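Local coordinates for protein adenosine kinase, putative (Trypanosoma brucei, PDB 3OTX) that probably phosphorylates adenosine to AMP with ATP and magnesium in purine salvage, as a member of the PfkB carbohydrate kinase family, at residues E149-S153 with P154-R158; Q205-S208 with A209-G212; L308-A312 with V313-L317; L42-R45 with Q46-I49. The protein carries 1 engineered substitution. One frame throughout, in Å; residues are numbered along the deposited sequence.

Contact 1. Residues E149-S153 with P154-R158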
# COMPACT_ATOMS: atom_id res chain seq x y z
N GLU A 149 3.86 21.52 -7.02
CA GLU A 149 3.03 22.65 -6.56
C GLU A 149 2.03 22.14 -5.51
O GLU A 149 1.85 22.74 -4.42
CB GLU A 149 2.27 23.32 -7.71
CG GLU A 149 3.14 24.12 -8.70
CD GLU A 149 4.26 23.32 -9.38
OE1 GLU A 149 4.07 22.14 -9.77
OE2 GLU A 149 5.36 23.89 -9.52
N HIS A 150 1.40 21.00 -5.79
CA HIS A 150 0.46 20.47 -4.82
C HIS A 150 1.17 20.06 -3.53
O HIS A 150 0.66 20.28 -2.43
CB HIS A 150 -0.30 19.27 -5.40
CG HIS A 150 -1.38 18.76 -4.49
ND1 HIS A 150 -2.52 19.48 -4.23
CD2 HIS A 150 -1.45 17.64 -3.72
CE1 HIS A 150 -3.27 18.82 -3.36
NE2 HIS A 150 -2.64 17.70 -3.03
N MET A 151 2.33 19.44 -3.65
CA MET A 151 3.10 19.03 -2.46
C MET A 151 3.46 20.20 -1.52
O MET A 151 3.62 19.99 -0.33
CB MET A 151 4.38 18.29 -2.85
CG MET A 151 4.13 16.94 -3.54
SD MET A 151 3.13 15.77 -2.56
CE MET A 151 4.15 15.58 -1.10
N ARG A 152 3.55 21.41 -2.07
CA ARG A 152 3.94 22.60 -1.29
C ARG A 152 2.72 23.43 -0.93
O ARG A 152 2.86 24.49 -0.33
CB ARG A 152 4.92 23.49 -2.10
CG ARG A 152 6.25 22.84 -2.34
CD ARG A 152 7.25 23.81 -2.94
NE ARG A 152 6.82 24.30 -4.24
CZ ARG A 152 7.29 23.86 -5.40
NH1 ARG A 152 8.23 22.92 -5.43
NH2 ARG A 152 6.83 24.36 -6.53
N SER A 153 1.53 22.95 -1.32
CA SER A 153 0.28 23.68 -1.09
C SER A 153 -0.07 23.68 0.39
O SER A 153 0.31 22.77 1.11
CB SER A 153 -0.86 23.08 -1.92
OG SER A 153 -1.25 21.81 -1.43
N PRO A 154 -0.81 24.71 0.85
CA PRO A 154 -1.14 24.83 2.29
C PRO A 154 -1.80 23.58 2.89
O PRO A 154 -1.40 23.17 3.99
CB PRO A 154 -2.09 26.04 2.34
CG PRO A 154 -1.69 26.87 1.16
CD PRO A 154 -1.20 25.91 0.09
N ALA A 155 -2.77 22.99 2.19
CA ALA A 155 -3.49 21.81 2.68
C ALA A 155 -2.56 20.62 2.92
O ALA A 155 -2.68 19.93 3.94
CB ALA A 155 -4.61 21.42 1.72
N VAL A 156 -1.62 20.41 1.99
CA VAL A 156 -0.65 19.31 2.11
C VAL A 156 0.41 19.59 3.20
O VAL A 156 0.72 18.72 4.01
CB VAL A 156 -0.01 18.98 0.75
CG1 VAL A 156 1.12 17.90 0.87
CG2 VAL A 156 -1.12 18.54 -0.23
N VAL A 157 0.93 20.81 3.24
CA VAL A 157 1.95 21.12 4.27
C VAL A 157 1.33 21.09 5.67
O VAL A 157 1.94 20.59 6.63
CB VAL A 157 2.65 22.46 3.97
CG1 VAL A 157 3.59 22.84 5.12
CG2 VAL A 157 3.43 22.35 2.65
N ARG A 158 0.10 21.58 5.78
CA ARG A 158 -0.65 21.51 7.04
C ARG A 158 -0.83 20.07 7.46
O ARG A 158 -0.58 19.72 8.61
CB ARG A 158 -2.02 22.18 6.86
CG ARG A 158 -3.00 21.98 8.02
CD ARG A 158 -4.39 22.45 7.61
NE ARG A 158 -5.39 22.27 8.66
CZ ARG A 158 -6.66 22.65 8.57
NH1 ARG A 158 -7.11 23.24 7.47
NH2 ARG A 158 -7.49 22.45 9.59

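Contact 2. Residues Q205-S208 with A209-G212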
# COMPACT_ATOMS: atom_id res chain seq x y z
N GLN A 205 12.96 -4.11 -9.33
CA GLN A 205 13.57 -4.39 -10.63
C GLN A 205 13.86 -3.13 -11.45
O GLN A 205 14.95 -3.00 -12.01
CB GLN A 205 12.71 -5.36 -11.43
CG GLN A 205 12.58 -6.73 -10.77
CD GLN A 205 11.34 -7.53 -11.24
OE1 GLN A 205 10.40 -6.98 -11.83
NE2 GLN A 205 11.35 -8.83 -10.96
N PHE A 206 12.92 -2.17 -11.45
CA PHE A 206 12.97 -1.02 -12.37
C PHE A 206 13.01 0.37 -11.71
O PHE A 206 13.25 1.36 -12.41
CB PHE A 206 11.78 -1.09 -13.32
CG PHE A 206 11.76 -2.35 -14.15
CD1 PHE A 206 12.68 -2.54 -15.17
CD2 PHE A 206 10.81 -3.33 -13.91
CE1 PHE A 206 12.67 -3.71 -15.95
CE2 PHE A 206 10.78 -4.50 -14.67
CZ PHE A 206 11.71 -4.68 -15.70
N PHE A 207 12.74 0.44 -10.40
CA PHE A 207 12.77 1.70 -9.65
C PHE A 207 13.71 1.60 -8.45
O PHE A 207 13.46 2.19 -7.40
CB PHE A 207 11.34 2.10 -9.25
CG PHE A 207 10.45 2.28 -10.43
CD1 PHE A 207 9.78 1.18 -10.99
CD2 PHE A 207 10.36 3.51 -11.08
CE1 PHE A 207 8.96 1.34 -12.13
CE2 PHE A 207 9.56 3.68 -12.22
CZ PHE A 207 8.86 2.59 -12.74
N SER A 208 14.81 0.87 -8.62
CA SER A 208 15.74 0.65 -7.54
C SER A 208 16.49 1.94 -7.17
O SER A 208 16.80 2.13 -6.01
CB SER A 208 16.71 -0.50 -7.84
OG SER A 208 17.56 -0.18 -8.93
N ALA A 209 16.74 2.82 -8.14
CA ALA A 209 17.44 4.08 -7.83
C ALA A 209 16.57 4.93 -6.91
O ALA A 209 17.06 5.48 -5.90
CB ALA A 209 17.82 4.86 -9.09
N GLN A 210 15.29 5.02 -7.26
CA GLN A 210 14.32 5.78 -6.46
C GLN A 210 14.17 5.16 -5.07
O GLN A 210 14.17 5.86 -4.05
CB GLN A 210 12.96 5.79 -7.15
CG GLN A 210 12.98 6.61 -8.45
CD GLN A 210 13.23 5.77 -9.69
OE1 GLN A 210 13.92 4.75 -9.66
NE2 GLN A 210 12.66 6.20 -10.79
N LEU A 211 14.01 3.84 -5.04
CA LEU A 211 13.93 3.15 -3.76
C LEU A 211 15.19 3.41 -2.93
O LEU A 211 15.09 3.68 -1.72
CB LEU A 211 13.74 1.63 -4.00
CG LEU A 211 13.64 0.75 -2.75
CD1 LEU A 211 12.48 1.16 -1.84
CD2 LEU A 211 13.49 -0.75 -3.16
N GLY A 212 16.35 3.37 -3.56
CA GLY A 212 17.60 3.62 -2.85
C GLY A 212 17.70 5.02 -2.24
O GLY A 212 18.32 5.19 -1.19
O HOH W 1 15.91 2.84 -11.04
O HOH W 2 13.12 4.09 -13.09

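Contact 3. Residues L308-A312 with V313-L317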
# COMPACT_ATOMS: atom_id res chain seq x y z
N LEU A 308 -0.96 -0.01 10.93
CA LEU A 308 -0.93 1.43 11.22
C LEU A 308 -1.93 1.83 12.29
O LEU A 308 -1.64 2.72 13.10
CB LEU A 308 -1.24 2.22 9.96
CG LEU A 308 -0.10 2.31 8.98
CD1 LEU A 308 -0.60 2.93 7.63
CD2 LEU A 308 1.00 3.17 9.55
N SER A 309 -3.12 1.20 12.29
CA SER A 309 -4.13 1.53 13.30
C SER A 309 -3.65 1.24 14.73
O SER A 309 -4.01 1.95 15.66
CB SER A 309 -5.47 0.84 13.02
OG SER A 309 -5.44 -0.53 13.39
N ALA A 310 -2.83 0.20 14.88
CA ALA A 310 -2.28 -0.15 16.19
C ALA A 310 -1.06 0.67 16.50
O ALA A 310 -0.85 1.05 17.65
CB ALA A 310 -1.93 -1.62 16.23
N TYR A 311 -0.25 0.95 15.48
CA TYR A 311 0.99 1.69 15.68
C TYR A 311 0.63 3.11 16.15
O TYR A 311 1.32 3.68 17.03
CB TYR A 311 1.86 1.72 14.38
CG TYR A 311 3.29 2.17 14.66
CD1 TYR A 311 4.31 1.25 14.85
CD2 TYR A 311 3.59 3.54 14.83
CE1 TYR A 311 5.60 1.65 15.13
CE2 TYR A 311 4.89 3.95 15.13
CZ TYR A 311 5.88 3.01 15.27
OH TYR A 311 7.17 3.41 15.58
N ALA A 312 -0.44 3.66 15.56
CA ALA A 312 -0.89 5.02 15.87
C ALA A 312 -1.35 5.20 17.32
O ALA A 312 -1.37 6.32 17.82
CB ALA A 312 -2.00 5.47 14.88
N VAL A 313 -1.71 4.10 18.00
CA VAL A 313 -2.10 4.17 19.42
C VAL A 313 -1.03 3.61 20.36
O VAL A 313 -1.32 3.31 21.52
CB VAL A 313 -3.49 3.57 19.69
CG1 VAL A 313 -4.56 4.47 19.07
CG2 VAL A 313 -3.61 2.11 19.13
N GLY A 314 0.19 3.48 19.83
CA GLY A 314 1.37 3.15 20.62
C GLY A 314 1.52 1.69 21.02
O GLY A 314 2.19 1.40 21.99
N LYS A 315 0.88 0.77 20.29
CA LYS A 315 1.03 -0.64 20.64
C LYS A 315 2.41 -1.14 20.19
O LYS A 315 2.96 -0.62 19.19
CB LYS A 315 -0.09 -1.50 20.00
CG LYS A 315 -1.50 -1.11 20.38
CD LYS A 315 -1.75 -1.17 21.86
CE LYS A 315 -3.04 -0.48 22.19
NZ LYS A 315 -3.28 -0.47 23.65
N ASP A 316 2.96 -2.13 20.91
CA ASP A 316 4.24 -2.71 20.50
C ASP A 316 4.18 -3.35 19.12
O ASP A 316 3.08 -3.61 18.60
CB ASP A 316 4.87 -3.61 21.57
CG ASP A 316 4.24 -5.00 21.69
OD1 ASP A 316 4.49 -5.62 22.75
OD2 ASP A 316 3.57 -5.55 20.80
N LEU A 317 5.36 -3.56 18.54
CA LEU A 317 5.46 -4.01 17.14
C LEU A 317 4.76 -5.33 16.89
O LEU A 317 4.12 -5.49 15.87
CB LEU A 317 6.91 -4.08 16.67
CG LEU A 317 7.59 -2.73 16.46
CD1 LEU A 317 9.09 -2.94 16.33
CD2 LEU A 317 7.04 -1.95 15.26
O HOH W 3 3.74 2.25 18.50

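Contact 4. Residues L42-R45 with Q46-I49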
# COMPACT_ATOMS: atom_id res chain seq x y z
N LEU A 42 0.30 -0.34 -16.77
CA LEU A 42 -0.20 -0.48 -18.13
C LEU A 42 0.86 -0.06 -19.13
O LEU A 42 1.48 1.00 -18.98
CB LEU A 42 -1.44 0.38 -18.32
CG LEU A 42 -2.01 0.39 -19.73
CD1 LEU A 42 -2.76 -0.91 -19.93
CD2 LEU A 42 -2.97 1.58 -19.85
N SER A 43 1.10 -0.91 -20.13
CA SER A 43 1.98 -0.55 -21.23
C SER A 43 1.30 -0.80 -22.57
O SER A 43 0.20 -1.33 -22.64
CB SER A 43 3.27 -1.36 -21.15
OG SER A 43 3.06 -2.71 -21.56
N GLU A 44 1.97 -0.42 -23.66
CA GLU A 44 1.47 -0.60 -24.98
C GLU A 44 1.14 -2.10 -25.21
O GLU A 44 0.19 -2.40 -25.88
CB GLU A 44 2.52 -0.11 -25.98
CG GLU A 44 2.08 -0.15 -27.43
CD GLU A 44 1.03 0.89 -27.76
OE1 GLU A 44 0.74 1.77 -26.92
OE2 GLU A 44 0.50 0.81 -28.89
N ARG A 45 1.89 -3.01 -24.58
CA ARG A 45 1.62 -4.45 -24.67
C ARG A 45 0.17 -4.78 -24.29
O ARG A 45 -0.44 -5.70 -24.88
CB ARG A 45 2.60 -5.26 -23.83
CG ARG A 45 2.39 -6.78 -23.86
CD ARG A 45 2.55 -7.38 -25.25
NE ARG A 45 2.21 -8.82 -25.30
CZ ARG A 45 0.98 -9.31 -25.44
NH1 ARG A 45 -0.07 -8.50 -25.58
NH2 ARG A 45 0.80 -10.63 -25.50
N GLN A 46 -0.38 -4.00 -23.34
CA GLN A 46 -1.75 -4.23 -22.87
C GLN A 46 -2.83 -3.38 -23.57
O GLN A 46 -3.96 -3.31 -23.08
CB GLN A 46 -1.87 -4.09 -21.36
CG GLN A 46 -1.11 -5.14 -20.55
CD GLN A 46 0.40 -4.93 -20.55
OE1 GLN A 46 0.88 -3.82 -20.36
NE2 GLN A 46 1.15 -6.01 -20.75
N LYS A 47 -2.47 -2.74 -24.68
CA LYS A 47 -3.42 -1.91 -25.42
C LYS A 47 -4.78 -2.62 -25.55
O LYS A 47 -4.84 -3.76 -25.99
CB LYS A 47 -2.85 -1.57 -26.80
CG LYS A 47 -3.69 -0.64 -27.68
CD LYS A 47 -3.04 -0.51 -29.06
CE LYS A 47 -3.92 0.23 -30.06
NZ LYS A 47 -3.08 0.75 -31.18
N GLY A 48 -5.84 -1.95 -25.12
CA GLY A 48 -7.19 -2.48 -25.22
C GLY A 48 -7.73 -3.27 -24.04
O GLY A 48 -8.88 -3.69 -24.05
N ILE A 49 -6.92 -3.46 -23.00
CA ILE A 49 -7.34 -4.35 -21.91
C ILE A 49 -8.57 -3.85 -21.13
O ILE A 49 -9.41 -4.64 -20.72
CB ILE A 49 -6.16 -4.70 -20.95
CG1 ILE A 49 -6.51 -5.86 -20.02
CG2 ILE A 49 -5.66 -3.47 -20.16
CD1 ILE A 49 -5.38 -6.27 -19.05
O HOH W 4 -0.53 2.73 -30.11
O HOH W 5 -2.72 -5.78 -26.47

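Contact 1. Residues E149-S153 with P154-R158
Val156 packs with its two methyls on the turn of chain before it. Val156 CG2 sits over one face of the His150 imidazole, 3.3 Å from His150 NE2, and the two side chains cross at about a right angle. The other branch, CG1, meets the next residue, Met151: with CG1 anti to the backbone N (chi1 175°) it comes 3.5 Å from Met151 O and makes an apolar contact of 4.3 Å with Met151 CE, the end of a side chain folded back on itself. Val157 CG2 lies 3.5 Å from Ser153 O and close to Arg152 O.

Polar contacts centre on Ser153. Its OG donates to His150 O at 2.6 Å, in the plane of that carbonyl and on a lone pair, and Ser153 N binds the same oxygen, which is thus gripped twice. The carbonyl of Ser153 in turn takes the N-H of Val157 in a nearly straight bond, 3.0 Å from Val157 N to Ser153 O at 171°. This is the first i to i+4 bond of helix 154-162, with Ser153 at its N-cap position and Pro154 opening the first turn; the site is a break between two helices, where 148-151 ends and the next begins. His150 NE2 is hydrogen-bonded to Ala113 O and Met151 O to Gln182 NE2, while Met151 and Val156 both pack on Tyr11 of strand 10-13.

A charge pair is made within 149-153: Arg152 NH2 lies 3.4 Å from Glu149 OE2 in a salt bridge, and Glu149 N stands over the rim of one face of the guanidinium.

Contact 2. Residues Q205-S208 with A209-G212
A helix-to-helix junction in the Ribokinase-clan fold is made here: Phe207 is the first residue to leave helical backbone angles after helix 201-206, and it also occupies the N-cap position of helix 208-214. Its carbonyl starts the new helix by accepting from Leu211, with Leu211 N to Phe207 O at 2.9 Å and an N-H...O angle of 168°. The following i to i+4 bond runs from Gly212 N to Ser208 O at 2.8 Å and is less straight.

Side-chain contact is between Phe207 and Gln210. The amide of Gln210 comes to the edge of the phenyl ring, near the ring plane, with NE2 3.6 Å from Phe207 CD2; the two planes are turned 50° apart. A bend in the glutamine chain, chi2 94°, turns the amide back toward Phe207, and its oxygen OE1 lies 3.3 Å from Phe207 CA, against backbone and not in a bond. Two waters hold the amide by its two ends. One donates to Gln210 OE1 at 3.1 Å and accepts from Ala209 N, so it satisfies an N-H of the first helical turn; its link to Phe206 O is weak. The second donates to Phe206 O at 2.8 Å and accepts from Gln210 NE2. Through them the last carbonyl of one helix is joined to a side chain of the next.

The Phe207 side chain is about 8 Å from that of Phe171, an adenosine-binding residue, and packs on Thr174 and on Phe202 of helix 201-206. Leu211 is buried against Leu173, Met204 of helix 201-206, and Phe231 and Met234 of helix 225-235.

Contact 3. Residues L308-A312 with V313-L317
Tyr311 carries its ring anti to the backbone N (chi1 -165°), while Leu317 keeps CG beside its own backbone N; with these torsions and the turn of the chain between them, the two side chains lie side by side and point the same way. They meet where Leu317 CD2 reaches the tyrosine's edge, in the ring plane and 3.9 Å from Tyr311 CE1. A water stands over the centre of one ring face, held by donating to Tyr311 O and to Lys315 O. In Val313 the CG2 methyl is directed back at the helix end, 3.3 Å from Ala310 O and 3.5 Å from Ser309 O.

The backbone closes helix 300-311 as a Schellman motif. Lys315 N binds Ala310 O at 3.2 Å and 163°, and Gly314 N binds Tyr311 O at 3.0 Å. Gly314, with its positive phi of 78°, is the C-prime residue and also ends a type I beta turn from Tyr311. Ala310 O is shared, taking Val313 N as well at 3.2 Å; the two donors arrive from opposite faces of the carbonyl plane.

Outside the turn, Ala310 packs on Cys320 and Thr323 of helix 317-332, and Tyr311 leans on Ile165 and Leu193 of two adjacent parallel strands of the large sheet. Asp316, at the N-cap of helix 317-332, accepts from Arg319 N through OD2.

Contact 4. Residues L42-R45 with Q46-I49
Gln46 folds its amide back on Ser43, and OE1 takes two donors from that residue. Ser43 N binds it at 2.9 Å, nearly in line with the C=O bond, and Ser43 OG donates to it at 2.7 Å from a position tilted 29° off the amide plane. The bent glutamine chain (chi1 -65°, chi2 73°) makes this reach possible; its NE2 is satisfied elsewhere, by Tyr32 O, and passes 3.4 Å from Arg45 CG.

The backbone follows a 3-10 path: Gln46 N donates to Ser43 O at 2.8 Å and Lys47 N to Glu44 O at 2.9 Å. A type II turn from Gln46 to Ile49 then leads into helix 49-54. One water donates to both Arg45 O and Lys47 O, and Arg45 NH1 binds Lys31 O. Leu42 CD1 lies 3.6 Å from Gln46 CB and also touches Ile49 CG2, on the side covered by Val137 of strand 133-141.

The bent Glu44 and the extended Lys47 lie side by side, Glu44 OE2 and Lys47 NZ 4.3 Å apart; a water donates to OE2 and accepts only weakly from NZ. The Gln46 amide, bonded at both ends, probably helps fix the loop together with its backbone bonds, the surface charges adding less.

Overall arrangement
All four contacts are local turns at helix ends or starts. Contacts 1 and 2 are breaks between successive helices, contact 3 is a helix stop followed by a new N-cap, and contact 4 leads from a strand into a helix. Contacts 1, 3 and 4 are partly buried: 1 and 3 pack on strands of the large ten-stranded sheet, whereas 4 leans on the smaller five-stranded one. Contact 2 is a surface contact set against helices and loops. Contact 1 uses a serine hydroxyl, contact 2 waters, contact 3 backbone groups and contact 4 a buried amide. Contacts 3 and 4 lie on opposite sides of the chain's centre, their own centres about 40 Å apart.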